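Local structure of mannan endo-1,4-beta-mannosidase (Cryptopygus antarcticus, 4OOU) at residues Gly41-Trp46 / Ile310-Ser315; Thr79-Val84 / Gln278-Ser283; Thr340-Phe343 / Cys349-Thr352. The protein hydrolyses 1,4-beta-mannosidic linkages at random within mannans, galactomannans and glucomannans, as a secreted family 5 glycoside hydrolase. One frame throughout, in Å; residues are numbered along the deposited sequence.

All three contacts lie at the catalytic end of one TIM barrel. The centres of contacts 1 and 2 are about 5 Å apart, of 1 and 3 about 6 Å, of 2 and 3 about 10 Å. Contact 1 holds Glu312, the probable nucleophile. Contact 2 joins it through strands 277-281 and 308-313, where Gly311 N lies 2.7 Å from Met279 O. Contact 3 meets contact 1 where Asn43 O is 2.8 Å from Phe343 N. Contact 3 also brings substrate-binding Trp341 up to Trp83 of contact 2, with Trp341 CH2 3.8 Å from Trp83 CZ2. A bound Tris molecule, probably from the crystallisation liquor, comes within about 3 Å, nearest atoms, of the side chains of Glu312 and Trp341.

Contact 1. Residues Gly41-Trp46 / Ile310-Ser315; sequences GVNFAW and IGEFAS
Asn43 and Glu312 mark the nearest approach of the two backbones, with their CA atoms 7.1 Å apart; strand 337-340 runs between strands 35-43 and 308-313, and all three point the same way. The contact is therefore made by a side chain reaching past the middle strand. Asn43 CG lies anti to its own carbonyl carbon (chi1 -75°), which directs the amide inward to Gly311. Asn43 ND2 donates to Gly311 O at 2.9 Å. The bond is nearly straight (164° at the hydrogen) and lies in both the amide plane and the carbonyl plane. ND2 also bonds to Thr340 O, and Asn43 OD1 accepts from Arg81 NH1. Bonds at both ends of the amide fix its rotation.

Glu312 meets the same amide through its aliphatic part. Its CG rests 3.6 Å from Asn43 ND2. The two side chains cross at about a right angle, with the amide and carboxylate planes 82° apart. The carboxylate itself is held elsewhere: OE1 probably bonds to Tyr282 OH, and OE2 forms a salt bridge with Arg81 NH1. Asn43 thus acts as a second-shell residue, since it also grips the arginine that holds the carboxylate. A glutamate at the end of strand 308-313, the seventh of the barrel, is the nucleophile position of family 5 glycoside hydrolases, consistent with that role for Glu312.

Contact 2. Residues Thr79-Val84 / Gln278-Ser283; sequences TARVWV and QMHTYS
Arg81 and Gln278 face each other across the barrel, with CA atoms 12.1 Å apart, the nearest backbone approach of strands 79-83 and 278-281. Three strands separate the two on each side of the barrel, so long side chains span the interior. Arg81 is extended from CA to NE: its CG is anti to the backbone N (chi1 -173°), and the next two torsions continue the line. This carries the guanidinium into the middle of the barrel, where Gln278 and His280 meet it. Gln278 comes from the opposite direction. Its OE1 lies over one guanidinium face, 3.5 Å from Arg81 NE, and the amide stands nearly upright to that plane (87°).

His280 NE2 covers the same face, 3.4 Å from Arg81 NH2. The arginine nitrogen sits at the edge of the imidazole, near the ring plane. None of these approaches is a hydrogen bond, because the guanidinium N-H groups are directed elsewhere. NH2 binds Glu177 and Asn180, while NH1 binds Glu312 and Asn43. Within strand 278-281, His280 NE2 donates to Gln278 OE1 at 2.8 Å. Gln278 OE1 lies in the plane of the imidazole, while the donor NE2 is tilted 33° from the carbonyl plane of the glutamine. His280 ND1 bonds to Glu181, the probable proton donor/acceptor, and Gln278 NE2 bonds to Glu177.

The chemistry implies a buried polar network linking Glu181 and Glu312, the two probable catalytic glutamates. The salt bridge to Glu177 probably offsets much of the arginine charge, and the partly negative Gln278 oxygen is likely to add weak electrostatic attraction over its face.

Contact 3. Residues Thr340-Phe343 / Cys349-Thr352; sequences TWQF and CSDT
The Trp341 indole turns its CD1 edge to Cys349. CD1 lies 3.3 Å from Cys349 O, which sits near the ring plane. The Ser350 CB atom approaches the same corner obliquely. Trp341 CG is anti to the backbone N (chi1 -177°), which sets the ring beside residues 349-350. The Gln342 CB atom covers one face of the indole, 3.5 Å above the plane and offset toward the rim.

The backbones come close behind the ring, and Asp351 N donates to Trp341 O at 2.9 Å, on a lone pair. Ser350 CA adds a CA-H...O contact to the same oxygen at 3.2 Å. The peptide between Trp341 and Gln342 is cis, a known feature after the last strand of the (beta/alpha)8 barrel in family 5 enzymes. Here it opens the loop that leads to helix 353-361. Residues 346-350 of this loop are thought to help stabilise the transition state, and Trp341 binds substrate.

Ser350 OG stands anti to its backbone N (chi1 173°). From there it accepts from Gln342 N at 3.1 Å and donates to Asp351 O at 3.0 Å. With an alanine here, the buried Gln342 N-H would probably be left without this acceptor and Asp351 O without its hydroxyl partner. The Asp351 carboxylate turns to the loop after strand 308-313, where OD2 accepts from Ser315 N. Cys349 is tied to that loop too, through its disulfide with Cys317.

Contact 1. Residues Gly41-Trp46 / Ile310-Ser315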
ATOM      1  N   GLY A  41      -9.706  -8.379   1.258  1.00 33.91           N
ATOM      2  CA  GLY A  41      -9.434  -8.000   2.612  1.00 32.56           C
ATOM      3  C   GLY A  41      -9.616  -6.545   2.930  1.00 33.96           C
ATOM      4  O   GLY A  41     -10.402  -5.850   2.290  1.00 40.07           O
ATOM      5  N   VAL A  42      -8.887  -6.086   3.937  1.00 35.18           N
ATOM      6  CA  VAL A  42      -9.111  -4.771   4.527  1.00 36.44           C
ATOM      7  C   VAL A  42      -7.829  -4.008   4.827  1.00 37.78           C
ATOM      8  O   VAL A  42      -6.723  -4.588   4.926  1.00 34.26           O
ATOM      9  CB  VAL A  42      -9.856  -4.900   5.864  1.00 34.85           C
ATOM     10  CG1 VAL A  42     -10.988  -5.896   5.733  1.00 38.24           C
ATOM     11  CG2 VAL A  42      -8.936  -5.364   6.974  1.00 33.01           C
ATOM     12  N   ASN A  43      -8.016  -2.710   5.009  1.00 36.96           N
ATOM     13  CA  ASN A  43      -7.043  -1.883   5.677  1.00 38.21           C
ATOM     14  C   ASN A  43      -7.355  -1.884   7.169  1.00 36.24           C
ATOM     15  O   ASN A  43      -8.516  -1.717   7.534  1.00 33.71           O
ATOM     16  CB  ASN A  43      -7.185  -0.446   5.224  1.00 38.64           C
ATOM     17  CG  ASN A  43      -6.645  -0.221   3.866  1.00 39.09           C
ATOM     18  OD1 ASN A  43      -5.489   0.167   3.731  1.00 40.15           O
ATOM     19  ND2 ASN A  43      -7.480  -0.411   2.844  1.00 40.04           N
ATOM     20  N   PHE A  44      -6.337  -2.001   8.030  1.00 34.27           N
ATOM     21  CA  PHE A  44      -6.603  -1.908   9.460  1.00 35.41           C
ATOM     22  C   PHE A  44      -7.047  -0.498   9.808  1.00 34.78           C
ATOM     23  O   PHE A  44      -8.125  -0.333  10.433  1.00 35.09           O
ATOM     24  CB  PHE A  44      -5.464  -2.411  10.353  1.00 37.04           C
ATOM     25  CG  PHE A  44      -5.354  -3.930  10.437  1.00 41.22           C
ATOM     26  CD1 PHE A  44      -6.442  -4.771  10.173  1.00 41.88           C
ATOM     27  CD2 PHE A  44      -4.147  -4.526  10.817  1.00 43.66           C
ATOM     28  CE1 PHE A  44      -6.321  -6.162  10.259  1.00 41.38           C
ATOM     29  CE2 PHE A  44      -4.031  -5.911  10.919  1.00 42.65           C
ATOM     30  CZ  PHE A  44      -5.122  -6.726  10.634  1.00 42.67           C
ATOM     31  N   ALA A  45      -6.282   0.530   9.437  1.00 32.70           N
ATOM     32  CA  ALA A  45      -4.899   0.495   8.931  1.00 32.31           C
ATOM     33  C   ALA A  45      -3.948   0.682  10.108  1.00 31.67           C
ATOM     34  O   ALA A  45      -2.725   0.679   9.937  1.00 27.45           O
ATOM     35  CB  ALA A  45      -4.675   1.620   7.918  1.00 31.18           C
ATOM     36  N   TRP A  46      -4.522   0.904  11.292  1.00 31.24           N
ATOM     37  CA  TRP A  46      -3.760   0.975  12.527  1.00 31.65           C
ATOM     38  C   TRP A  46      -4.683   0.650  13.700  1.00 31.32           C
ATOM     39  O   TRP A  46      -5.876   0.446  13.535  1.00 30.43           O
ATOM     40  CB  TRP A  46      -3.129   2.356  12.672  1.00 33.48           C
ATOM     41  CG  TRP A  46      -4.130   3.446  12.644  1.00 35.66           C
ATOM     42  CD1 TRP A  46      -4.906   3.862  13.685  1.00 37.41           C
ATOM     43  CD2 TRP A  46      -4.502   4.240  11.519  1.00 37.91           C
ATOM     44  NE1 TRP A  46      -5.727   4.882  13.283  1.00 39.10           N
ATOM     45  CE2 TRP A  46      -5.501   5.141  11.956  1.00 38.55           C
ATOM     46  CE3 TRP A  46      -4.085   4.295  10.180  1.00 39.40           C
ATOM     47  CZ2 TRP A  46      -6.103   6.083  11.099  1.00 36.40           C
ATOM     48  CZ3 TRP A  46      -4.672   5.257   9.328  1.00 38.60           C
ATOM     49  CH2 TRP A  46      -5.668   6.136   9.806  1.00 37.56           C
ATOM     50  N   ILE A 310      -7.144  -2.359  -5.957  1.00 32.43           N
ATOM     51  CA  ILE A 310      -7.936  -1.299  -5.346  1.00 35.53           C
ATOM     52  C   ILE A 310      -7.606  -1.271  -3.864  1.00 37.16           C
ATOM     53  O   ILE A 310      -8.128  -2.080  -3.084  1.00 39.96           O
ATOM     54  CB  ILE A 310      -9.453  -1.467  -5.560  1.00 35.51           C
ATOM     55  CG1 ILE A 310      -9.722  -1.670  -7.062  1.00 35.88           C
ATOM     56  CG2 ILE A 310     -10.181  -0.248  -4.977  1.00 33.34           C
ATOM     57  CD1 ILE A 310     -11.160  -1.935  -7.450  1.00 36.97           C
ATOM     58  N   GLY A 311      -6.773  -0.306  -3.481  1.00 39.24           N
ATOM     59  CA  GLY A 311      -6.031  -0.356  -2.215  1.00 36.48           C
ATOM     60  C   GLY A 311      -6.854   0.073  -1.035  1.00 34.54           C
ATOM     61  O   GLY A 311      -6.665  -0.427   0.089  1.00 31.81           O
ATOM     62  N   GLU A 312      -7.764   1.002  -1.293  1.00 33.97           N
ATOM     63  CA  GLU A 312      -8.796   1.373  -0.333  1.00 32.84           C
ATOM     64  C   GLU A 312     -10.112   1.676  -1.028  1.00 34.89           C
ATOM     65  O   GLU A 312     -10.143   2.175  -2.155  1.00 33.65           O
ATOM     66  CB  GLU A 312      -8.426   2.633   0.414  1.00 35.77           C
ATOM     67  CG  GLU A 312      -7.053   2.715   1.062  1.00 34.66           C
ATOM     68  CD  GLU A 312      -6.801   4.113   1.598  1.00 35.58           C
ATOM     69  OE1 GLU A 312      -7.736   4.963   1.542  1.00 33.37           O
ATOM     70  OE2 GLU A 312      -5.667   4.379   2.051  1.00 36.13           O
ATOM     71  N   PHE A 313     -11.207   1.376  -0.343  1.00 36.26           N
ATOM     72  CA  PHE A 313     -12.523   1.826  -0.754  1.00 37.69           C
ATOM     73  C   PHE A 313     -13.507   1.642   0.407  1.00 37.47           C
ATOM     74  O   PHE A 313     -13.201   0.945   1.355  1.00 37.17           O
ATOM     75  CB  PHE A 313     -12.972   1.055  -1.999  1.00 39.56           C
ATOM     76  CG  PHE A 313     -13.443  -0.344  -1.716  1.00 39.80           C
ATOM     77  CD1 PHE A 313     -12.544  -1.397  -1.672  1.00 40.29           C
ATOM     78  CD2 PHE A 313     -14.794  -0.605  -1.508  1.00 42.49           C
ATOM     79  CE1 PHE A 313     -12.973  -2.681  -1.420  1.00 41.26           C
ATOM     80  CE2 PHE A 313     -15.233  -1.887  -1.265  1.00 42.91           C
ATOM     81  CZ  PHE A 313     -14.315  -2.923  -1.213  1.00 44.94           C
ATOM     82  N   ALA A 314     -14.688   2.229   0.334  1.00 40.65           N
ATOM     83  CA  ALA A 314     -15.673   1.980   1.379  1.00 43.64           C
ATOM     84  C   ALA A 314     -17.125   2.060   0.910  1.00 46.15           C
ATOM     85  O   ALA A 314     -17.474   2.997   0.195  1.00 41.12           O
ATOM     86  CB  ALA A 314     -15.450   2.952   2.520  1.00 44.61           C
ATOM     87  N   SER A 315     -17.954   1.084   1.344  1.00 50.25           N
ATOM     88  CA  SER A 315     -19.420   1.003   1.027  1.00 50.08           C
ATOM     89  C   SER A 315     -20.086   2.329   1.191  1.00 44.55           C
ATOM     90  O   SER A 315     -20.932   2.719   0.412  1.00 41.56           O
ATOM     91  CB  SER A 315     -20.190   0.093   1.994  1.00 50.96           C
ATOM     92  OG  SER A 315     -19.438  -1.019   2.405  1.00 57.41           O
TER

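Contact 2. Residues Thr79-Val84 / Gln278-Ser283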
ATOM      1  N   THR A  79      -5.809 -10.693   3.126  1.00 40.40           N
ATOM      2  CA  THR A  79      -4.859  -9.608   3.097  1.00 38.60           C
ATOM      3  C   THR A  79      -5.257  -8.526   4.086  1.00 33.94           C
ATOM      4  O   THR A  79      -6.423  -8.210   4.225  1.00 30.93           O
ATOM      5  CB  THR A  79      -4.776  -9.012   1.668  1.00 41.19           C
ATOM      6  OG1 THR A  79      -4.159  -9.957   0.795  1.00 46.27           O
ATOM      7  CG2 THR A  79      -3.958  -7.719   1.630  1.00 41.80           C
ATOM      8  N   ALA A  80      -4.257  -7.956   4.744  1.00 34.11           N
ATOM      9  CA  ALA A  80      -4.424  -6.760   5.556  1.00 33.73           C
ATOM     10  C   ALA A  80      -3.338  -5.736   5.214  1.00 34.93           C
ATOM     11  O   ALA A  80      -2.157  -6.070   5.169  1.00 36.12           O
ATOM     12  CB  ALA A  80      -4.359  -7.113   7.030  1.00 34.08           C
ATOM     13  N   ARG A  81      -3.751  -4.497   4.952  1.00 35.98           N
ATOM     14  CA  ARG A  81      -2.821  -3.383   4.736  1.00 34.52           C
ATOM     15  C   ARG A  81      -2.716  -2.626   6.077  1.00 37.65           C
ATOM     16  O   ARG A  81      -3.738  -2.254   6.707  1.00 30.65           O
ATOM     17  CB  ARG A  81      -3.354  -2.484   3.640  1.00 33.62           C
ATOM     18  CG  ARG A  81      -2.465  -1.357   3.141  1.00 33.27           C
ATOM     19  CD  ARG A  81      -3.228  -0.575   2.092  1.00 29.72           C
ATOM     20  NE  ARG A  81      -2.496   0.549   1.547  1.00 30.24           N
ATOM     21  CZ  ARG A  81      -2.829   1.832   1.665  1.00 29.36           C
ATOM     22  NH1 ARG A  81      -3.911   2.216   2.357  1.00 28.81           N
ATOM     23  NH2 ARG A  81      -2.082   2.748   1.061  1.00 25.56           N
ATOM     24  N   VAL A  82      -1.474  -2.427   6.523  1.00 37.79           N
ATOM     25  CA  VAL A  82      -1.247  -1.891   7.846  1.00 37.91           C
ATOM     26  C   VAL A  82      -0.043  -0.974   7.843  1.00 35.99           C
ATOM     27  O   VAL A  82       0.957  -1.267   7.218  1.00 33.76           O
ATOM     28  CB  VAL A  82      -1.091  -3.029   8.871  1.00 42.15           C
ATOM     29  CG1 VAL A  82      -0.086  -4.046   8.397  1.00 40.64           C
ATOM     30  CG2 VAL A  82      -0.714  -2.483  10.253  1.00 45.81           C
ATOM     31  N   TRP A  83      -0.184   0.148   8.548  1.00 35.87           N
ATOM     32  CA  TRP A  83       0.710   1.289   8.450  1.00 35.59           C
ATOM     33  C   TRP A  83       1.807   1.217   9.519  1.00 36.28           C
ATOM     34  O   TRP A  83       1.548   0.787  10.644  1.00 38.33           O
ATOM     35  CB  TRP A  83      -0.116   2.569   8.601  1.00 34.58           C
ATOM     36  CG  TRP A  83      -1.010   2.919   7.428  1.00 35.51           C
ATOM     37  CD1 TRP A  83      -1.564   2.069   6.510  1.00 33.18           C
ATOM     38  CD2 TRP A  83      -1.462   4.219   7.074  1.00 34.26           C
ATOM     39  NE1 TRP A  83      -2.298   2.768   5.599  1.00 31.13           N
ATOM     40  CE2 TRP A  83      -2.257   4.088   5.929  1.00 33.56           C
ATOM     41  CE3 TRP A  83      -1.258   5.486   7.612  1.00 36.54           C
ATOM     42  CZ2 TRP A  83      -2.835   5.169   5.311  1.00 36.06           C
ATOM     43  CZ3 TRP A  83      -1.829   6.561   6.999  1.00 35.10           C
ATOM     44  CH2 TRP A  83      -2.610   6.404   5.864  1.00 34.51           C
ATOM     45  N   VAL A  84       3.024   1.643   9.161  1.00 36.32           N
ATOM     46  CA  VAL A  84       4.205   1.529  10.042  1.00 34.90           C
ATOM     47  C   VAL A  84       4.822   2.864  10.524  1.00 34.13           C
ATOM     48  O   VAL A  84       4.534   3.307  11.646  1.00 36.54           O
ATOM     49  CB  VAL A  84       5.303   0.611   9.437  1.00 35.60           C
ATOM     50  CG1 VAL A  84       6.331   0.245  10.517  1.00 34.33           C
ATOM     51  CG2 VAL A  84       4.679  -0.655   8.867  1.00 35.61           C
ATOM     52  N   GLN A 278      -1.772   0.708  -7.680  1.00 33.33           N
ATOM     53  CA  GLN A 278      -2.744   0.723  -6.611  1.00 31.66           C
ATOM     54  C   GLN A 278      -3.471   2.036  -6.624  1.00 32.55           C
ATOM     55  O   GLN A 278      -2.870   3.099  -6.424  1.00 29.50           O
ATOM     56  CB  GLN A 278      -2.057   0.548  -5.268  1.00 32.23           C
ATOM     57  CG  GLN A 278      -2.967   0.192  -4.085  1.00 33.26           C
ATOM     58  CD  GLN A 278      -2.338   0.489  -2.733  1.00 31.47           C
ATOM     59  OE1 GLN A 278      -3.003   1.054  -1.841  1.00 29.30           O
ATOM     60  NE2 GLN A 278      -1.053   0.136  -2.572  1.00 27.45           N
ATOM     61  N   MET A 279      -4.770   1.969  -6.873  1.00 34.64           N
ATOM     62  CA  MET A 279      -5.605   3.148  -6.754  1.00 34.93           C
ATOM     63  C   MET A 279      -6.491   3.014  -5.525  1.00 34.39           C
ATOM     64  O   MET A 279      -6.785   1.909  -5.071  1.00 35.81           O
ATOM     65  CB  MET A 279      -6.432   3.307  -8.014  1.00 37.52           C
ATOM     66  CG  MET A 279      -5.610   3.473  -9.287  1.00 39.21           C
ATOM     67  SD  MET A 279      -6.546   3.094 -10.783  1.00 41.71           S
ATOM     68  CE  MET A 279      -5.297   3.411 -12.027  1.00 41.26           C
ATOM     69  N   HIS A 280      -6.840   4.143  -4.943  1.00 34.91           N
ATOM     70  CA  HIS A 280      -7.846   4.197  -3.882  1.00 36.15           C
ATOM     71  C   HIS A 280      -9.063   4.872  -4.446  1.00 34.99           C
ATOM     72  O   HIS A 280      -8.905   5.673  -5.302  1.00 32.42           O
ATOM     73  CB  HIS A 280      -7.363   5.061  -2.733  1.00 34.96           C
ATOM     74  CG  HIS A 280      -6.123   4.561  -2.084  1.00 31.74           C
ATOM     75  ND1 HIS A 280      -5.384   5.331  -1.220  1.00 31.96           N
ATOM     76  CD2 HIS A 280      -5.488   3.377  -2.178  1.00 31.06           C
ATOM     77  CE1 HIS A 280      -4.358   4.630  -0.785  1.00 33.35           C
ATOM     78  NE2 HIS A 280      -4.393   3.443  -1.360  1.00 32.08           N
ATOM     79  N   THR A 281     -10.272   4.608  -3.950  1.00 39.24           N
ATOM     80  CA  THR A 281     -11.438   5.220  -4.577  1.00 39.98           C
ATOM     81  C   THR A 281     -12.622   5.449  -3.634  1.00 41.49           C
ATOM     82  O   THR A 281     -13.045   4.556  -2.892  1.00 44.07           O
ATOM     83  CB  THR A 281     -11.849   4.441  -5.854  1.00 40.06           C
ATOM     84  OG1 THR A 281     -12.711   5.252  -6.671  1.00 36.56           O
ATOM     85  CG2 THR A 281     -12.500   3.132  -5.497  1.00 38.21           C
ATOM     86  N   TYR A 282     -13.134   6.675  -3.697  1.00 38.78           N
ATOM     87  CA  TYR A 282     -14.208   7.145  -2.866  1.00 40.35           C
ATOM     88  C   TYR A 282     -15.144   8.093  -3.677  1.00 43.45           C
ATOM     89  O   TYR A 282     -14.691   8.991  -4.402  1.00 46.37           O
ATOM     90  CB  TYR A 282     -13.611   7.893  -1.653  1.00 43.48           C
ATOM     91  CG  TYR A 282     -12.687   7.083  -0.747  1.00 40.61           C
ATOM     92  CD1 TYR A 282     -13.187   6.300   0.274  1.00 40.08           C
ATOM     93  CD2 TYR A 282     -11.314   7.139  -0.891  1.00 42.89           C
ATOM     94  CE1 TYR A 282     -12.351   5.569   1.103  1.00 38.16           C
ATOM     95  CE2 TYR A 282     -10.467   6.404  -0.061  1.00 42.22           C
ATOM     96  CZ  TYR A 282     -10.996   5.614   0.931  1.00 38.95           C
ATOM     97  OH  TYR A 282     -10.161   4.885   1.754  1.00 36.30           O
ATOM     98  N   SER A 283     -16.452   7.909  -3.543  1.00 45.96           N
ATOM     99  CA  SER A 283     -17.418   8.822  -4.147  1.00 45.75           C
ATOM    100  C   SER A 283     -17.435  10.191  -3.453  1.00 49.87           C
ATOM    101  O   SER A 283     -16.971  10.332  -2.324  1.00 49.55           O
ATOM    102  CB  SER A 283     -18.819   8.194  -4.096  1.00 47.95           C
ATOM    103  OG  SER A 283     -19.277   7.950  -2.778  1.00 43.85           O
TER

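Contact 3. Residues Thr340-Phe343 / Cys349-Thr352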
ATOM      1  N   THR A 340     -10.977  -2.784   1.891  1.00 34.70           N
ATOM      2  CA  THR A 340     -11.894  -1.799   2.460  1.00 36.99           C
ATOM      3  C   THR A 340     -11.141  -0.880   3.385  1.00 35.83           C
ATOM      4  O   THR A 340     -10.029  -1.195   3.806  1.00 37.81           O
ATOM      5  CB  THR A 340     -13.063  -2.466   3.239  1.00 39.28           C
ATOM      6  OG1 THR A 340     -12.550  -3.452   4.165  1.00 40.71           O
ATOM      7  CG2 THR A 340     -14.031  -3.146   2.272  1.00 36.85           C
ATOM      8  N   TRP A 341     -11.751   0.256   3.675  1.00 31.84           N
ATOM      9  CA  TRP A 341     -11.223   1.193   4.633  1.00 33.09           C
ATOM     10  C   TRP A 341     -12.302   1.460   5.717  1.00 33.38           C
ATOM     11  O   TRP A 341     -13.403   1.811   5.353  1.00 30.51           O
ATOM     12  CB  TRP A 341     -10.848   2.514   3.936  1.00 33.88           C
ATOM     13  CG  TRP A 341     -10.232   3.472   4.902  1.00 33.06           C
ATOM     14  CD1 TRP A 341     -10.890   4.336   5.707  1.00 34.16           C
ATOM     15  CD2 TRP A 341      -8.837   3.606   5.223  1.00 34.13           C
ATOM     16  NE1 TRP A 341     -10.003   5.001   6.519  1.00 35.94           N
ATOM     17  CE2 TRP A 341      -8.735   4.576   6.232  1.00 35.80           C
ATOM     18  CE3 TRP A 341      -7.670   3.011   4.741  1.00 33.92           C
ATOM     19  CZ2 TRP A 341      -7.511   4.975   6.763  1.00 37.18           C
ATOM     20  CZ3 TRP A 341      -6.459   3.394   5.275  1.00 36.89           C
ATOM     21  CH2 TRP A 341      -6.385   4.373   6.275  1.00 37.40           C
ATOM     22  N   GLN A 342     -12.035   1.259   7.018  1.00 33.82           N
ATOM     23  CA  GLN A 342     -10.863   0.511   7.552  1.00 34.37           C
ATOM     24  C   GLN A 342     -11.350  -0.179   8.813  1.00 35.81           C
ATOM     25  O   GLN A 342     -12.401   0.197   9.368  1.00 37.04           O
ATOM     26  CB  GLN A 342      -9.717   1.442   7.913  1.00 34.05           C
ATOM     27  CG  GLN A 342     -10.026   2.298   9.137  1.00 35.37           C
ATOM     28  CD  GLN A 342      -9.002   3.374   9.447  1.00 37.73           C
ATOM     29  OE1 GLN A 342      -9.361   4.483   9.870  1.00 38.46           O
ATOM     30  NE2 GLN A 342      -7.723   3.054   9.273  1.00 40.53           N
ATOM     31  N   PHE A 343     -10.592  -1.145   9.302  1.00 36.42           N
ATOM     32  CA  PHE A 343     -11.148  -2.071  10.289  1.00 38.51           C
ATOM     33  C   PHE A 343     -11.405  -1.419  11.643  1.00 40.18           C
ATOM     34  O   PHE A 343     -12.424  -1.688  12.291  1.00 41.80           O
ATOM     35  CB  PHE A 343     -10.273  -3.306  10.448  1.00 39.99           C
ATOM     36  CG  PHE A 343     -11.057  -4.571  10.536  1.00 44.08           C
ATOM     37  CD1 PHE A 343     -11.883  -4.955   9.484  1.00 43.11           C
ATOM     38  CD2 PHE A 343     -10.990  -5.384  11.675  1.00 46.09           C
ATOM     39  CE1 PHE A 343     -12.618  -6.131   9.561  1.00 44.82           C
ATOM     40  CE2 PHE A 343     -11.724  -6.557  11.759  1.00 44.00           C
ATOM     41  CZ  PHE A 343     -12.547  -6.925  10.703  1.00 46.12           C
ATOM     42  N   CYS A 349     -15.264   8.302   5.755  1.00 48.96           N
ATOM     43  CA  CYS A 349     -15.420   7.248   4.759  1.00 44.43           C
ATOM     44  C   CYS A 349     -14.772   5.964   5.250  1.00 42.62           C
ATOM     45  O   CYS A 349     -13.844   5.466   4.636  1.00 43.37           O
ATOM     46  CB  CYS A 349     -14.876   7.693   3.383  1.00 42.53           C
ATOM     47  SG  CYS A 349     -15.944   8.907   2.521  1.00 39.51           S
ATOM     48  N   SER A 350     -15.252   5.470   6.391  1.00 41.54           N
ATOM     49  CA  SER A 350     -14.843   4.167   6.915  1.00 42.20           C
ATOM     50  C   SER A 350     -16.036   3.292   7.153  1.00 40.91           C
ATOM     51  O   SER A 350     -17.021   3.693   7.777  1.00 42.30           O
ATOM     52  CB  SER A 350     -14.079   4.264   8.241  1.00 44.56           C
ATOM     53  OG  SER A 350     -13.849   2.964   8.792  1.00 44.27           O
ATOM     54  N   ASP A 351     -15.933   2.067   6.676  1.00 41.69           N
ATOM     55  CA  ASP A 351     -16.950   1.081   6.948  1.00 41.53           C
ATOM     56  C   ASP A 351     -16.838   0.560   8.364  1.00 40.81           C
ATOM     57  O   ASP A 351     -15.869   0.799   9.109  1.00 42.16           O
ATOM     58  CB  ASP A 351     -16.870  -0.086   5.949  1.00 42.30           C
ATOM     59  CG  ASP A 351     -17.386   0.286   4.570  1.00 40.64           C
ATOM     60  OD1 ASP A 351     -18.496   0.891   4.472  1.00 42.12           O
ATOM     61  OD2 ASP A 351     -16.699  -0.057   3.589  1.00 35.19           O
ATOM     62  N   THR A 352     -17.897  -0.132   8.715  1.00 41.15           N
ATOM     63  CA  THR A 352     -18.032  -0.893   9.935  1.00 40.69           C
ATOM     64  C   THR A 352     -17.110  -2.101   9.876  1.00 40.12           C
ATOM     65  O   THR A 352     -17.094  -2.745   8.844  1.00 42.61           O
ATOM     66  CB  THR A 352     -19.497  -1.320   9.931  1.00 38.85           C
ATOM     67  OG1 THR A 352     -20.236  -0.303  10.596  1.00 44.75           O
ATOM     68  CG2 THR A 352     -19.733  -2.557  10.592  1.00 42.00           C
TER